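Local coordinates for protein transferrin (Manduca sexta, PDB 6WB6) that binds a single ferric ion together with a carbonate anion and transports iron in this insect, at residues L351-C356 / I378-D383. Numbering follows the deposited sequence.
Sequences LVVRLC and IRPILD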
loop_
_atom_site.group_PDB
_atom_site.type_symbol
_atom_site.label_atom_id
_atom_site.label_comp_id
_atom_site.label_asym_id
_atom_site.label_seq_id
_atom_site.Cartn_x
_atom_site.Cartn_y
_atom_site.Cartn_z
ATOM N N LEU A 351 0.745 -13.743 14.079
ATOM C CA LEU A 351 -0.426 -12.892 14.231
ATOM C C LEU A 351 -1.207 -12.850 12.930
ATOM O O LEU A 351 -0.633 -12.793 11.843
ATOM C CB LEU A 351 -0.038 -11.474 14.649
ATOM C CG LEU A 351 -1.237 -10.548 14.859
ATOM C CD1 LEU A 351 -2.136 -11.040 16.003
ATOM C CD2 LEU A 351 -0.793 -9.138 15.103
ATOM N N VAL A 352 -2.528 -12.868 13.046
ATOM C CA VAL A 352 -3.420 -12.862 11.894
ATOM C C VAL A 352 -4.418 -11.743 12.096
ATOM O O VAL A 352 -4.932 -11.552 13.199
ATOM C CB VAL A 352 -4.143 -14.215 11.727
ATOM C CG1 VAL A 352 -5.222 -14.138 10.636
ATOM C CG2 VAL A 352 -3.138 -15.311 11.427
ATOM N N VAL A 353 -4.667 -10.984 11.043
ATOM C CA VAL A 353 -5.713 -9.981 11.027
ATOM C C VAL A 353 -6.830 -10.503 10.120
ATOM O O VAL A 353 -6.596 -10.846 8.948
ATOM C CB VAL A 353 -5.171 -8.619 10.579
ATOM C CG1 VAL A 353 -4.612 -8.671 9.166
ATOM C CG2 VAL A 353 -6.241 -7.549 10.688
ATOM N N ARG A 354 -8.029 -10.606 10.677
ATOM C CA ARG A 354 -9.171 -11.216 9.993
ATOM C C ARG A 354 -10.069 -10.094 9.504
ATOM O O ARG A 354 -10.655 -9.367 10.314
ATOM C CB ARG A 354 -9.945 -12.158 10.910
ATOM C CG ARG A 354 -9.113 -13.242 11.551
ATOM C CD ARG A 354 -9.853 -13.886 12.690
ATOM N NE ARG A 354 -10.006 -12.928 13.793
ATOM C CZ ARG A 354 -10.740 -13.136 14.882
ATOM N NH1 ARG A 354 -11.417 -14.273 15.027
ATOM N NH2 ARG A 354 -10.823 -12.189 15.814
ATOM N N LEU A 355 -10.127 -9.915 8.193
ATOM C CA LEU A 355 -11.020 -8.937 7.593
ATOM C C LEU A 355 -12.344 -9.618 7.300
ATOM O O LEU A 355 -12.365 -10.701 6.710
ATOM C CB LEU A 355 -10.451 -8.370 6.298
ATOM C CG LEU A 355 -11.453 -7.530 5.493
ATOM C CD1 LEU A 355 -11.887 -6.301 6.241
ATOM C CD2 LEU A 355 -10.892 -7.172 4.111
ATOM N N CYS A 356 -13.435 -8.985 7.696
ATOM C CA CYS A 356 -14.753 -9.538 7.430
ATOM C C CYS A 356 -15.238 -9.005 6.089
ATOM O O CYS A 356 -15.170 -7.799 5.833
ATOM C CB CYS A 356 -15.736 -9.180 8.536
ATOM S SG CYS A 356 -17.304 -10.114 8.340
ATOM N N ILE A 378 4.488 -8.579 4.097
ATOM C CA ILE A 378 3.601 -7.743 4.904
ATOM C C ILE A 378 3.005 -8.632 5.978
ATOM O O ILE A 378 2.574 -9.750 5.686
ATOM C CB ILE A 378 2.511 -7.097 4.047
ATOM C CG1 ILE A 378 3.153 -6.202 2.994
ATOM C CG2 ILE A 378 1.508 -6.313 4.900
ATOM C CD1 ILE A 378 2.108 -5.530 2.105
ATOM N N ARG A 379 3.058 -8.159 7.233
ATOM C CA ARG A 379 2.692 -8.932 8.421
ATOM C C ARG A 379 2.006 -7.952 9.365
ATOM O O ARG A 379 2.530 -6.843 9.593
ATOM C CB ARG A 379 3.893 -9.571 9.112
ATOM C CG ARG A 379 4.690 -10.519 8.246
ATOM C CD ARG A 379 3.960 -11.819 8.009
ATOM N NE ARG A 379 4.828 -12.790 7.357
ATOM C CZ ARG A 379 5.098 -12.820 6.050
ATOM N NH1 ARG A 379 4.557 -11.924 5.227
ATOM N NH2 ARG A 379 5.910 -13.761 5.569
ATOM N N PRO A 380 0.869 -8.318 9.956
ATOM C CA PRO A 380 0.149 -9.594 10.061
ATOM C C PRO A 380 -0.403 -10.212 8.773
ATOM O O PRO A 380 -0.773 -9.538 7.802
ATOM C CB PRO A 380 -1.022 -9.247 10.994
ATOM C CG PRO A 380 -1.199 -7.784 10.865
ATOM C CD PRO A 380 0.180 -7.244 10.696
ATOM N N ILE A 381 -0.435 -11.543 8.802
ATOM C CA ILE A 381 -1.081 -12.314 7.752
ATOM C C ILE A 381 -2.538 -11.928 7.695
ATOM O O ILE A 381 -3.210 -11.803 8.731
ATOM C CB ILE A 381 -0.927 -13.818 8.035
ATOM C CG1 ILE A 381 0.541 -14.217 7.937
ATOM C CG2 ILE A 381 -1.768 -14.662 7.078
ATOM C CD1 ILE A 381 0.896 -15.405 8.803
ATOM N N LEU A 382 -3.045 -11.766 6.489
ATOM C CA LEU A 382 -4.441 -11.402 6.300
ATOM C C LEU A 382 -5.279 -12.673 6.209
ATOM O O LEU A 382 -5.017 -13.554 5.379
ATOM C CB LEU A 382 -4.604 -10.531 5.056
ATOM C CG LEU A 382 -6.002 -10.085 4.669
ATOM C CD1 LEU A 382 -6.550 -9.083 5.652
ATOM C CD2 LEU A 382 -5.950 -9.487 3.279
ATOM N N ASP A 383 -6.273 -12.780 7.066
ATOM C CA ASP A 383 -7.254 -13.833 6.902
ATOM C C ASP A 383 -8.572 -13.206 6.486
ATOM O O ASP A 383 -8.783 -12.000 6.626
ATOM C CB ASP A 383 -7.392 -14.653 8.170
ATOM C CG ASP A 383 -8.173 -15.921 7.956
ATOM O OD1 ASP A 383 -8.561 -16.194 6.793
ATOM O OD2 ASP A 383 -8.389 -16.645 8.948
HETATM O O HOH W 1 1.681 -12.454 10.800
#
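Val-353 and Asp-383 join two parallel strands: Asp-383 N gives a nearly straight hydrogen bond to Val-353 O at 2.7 Å, and Val-353 N in turn bonds Ile-381 O. Leu-355 N continues the ladder to Asp-383 O. At its start, Ile-381 N reaches Leu-351 O over a longer 3.3 Å, bent to 138° at the hydrogen, and a water bridges the same two atoms.

The side chains sort onto two faces. On one, CG1 of Val-352, anti to its backbone N (chi1 172°), presses on Asp-383 CB at 3.3 Å, a tight approach. CG2 of Val-352 lies 4.3 Å from Ile-381 CB. The side chain of Arg-354 touches Asp-383 only through CG, which lies against CB. Its chain then bends away, and its guanidinium forms a salt bridge with Asp-403; the carboxylate of Asp-383 does not pair with it.

On the other face, chi1 of 61° sets Val-353 CG1 between backbone N and carbonyl carbon, 3.9 Å from Pro-380 CG. Leu-382 CD1 is 4.0 Å from this CG1 and equally near Leu-355 CB. Pro-380 follows a cis peptide bond, and its CB also lies against Leu-351 CG, the two side chains pointing the same way.

Strand 352-357, helix 360-375 and strand 381-386 form a beta-alpha-beta unit. Leu-382 packs on the helix at Cys-366 and Met-369, while Ile-381 touches Phe-374. Strand 352-357 has backbone bonds to Asp-403 and Leu-404, and the Cys-356 to Cys-393 disulfide ties it to helix 390-399.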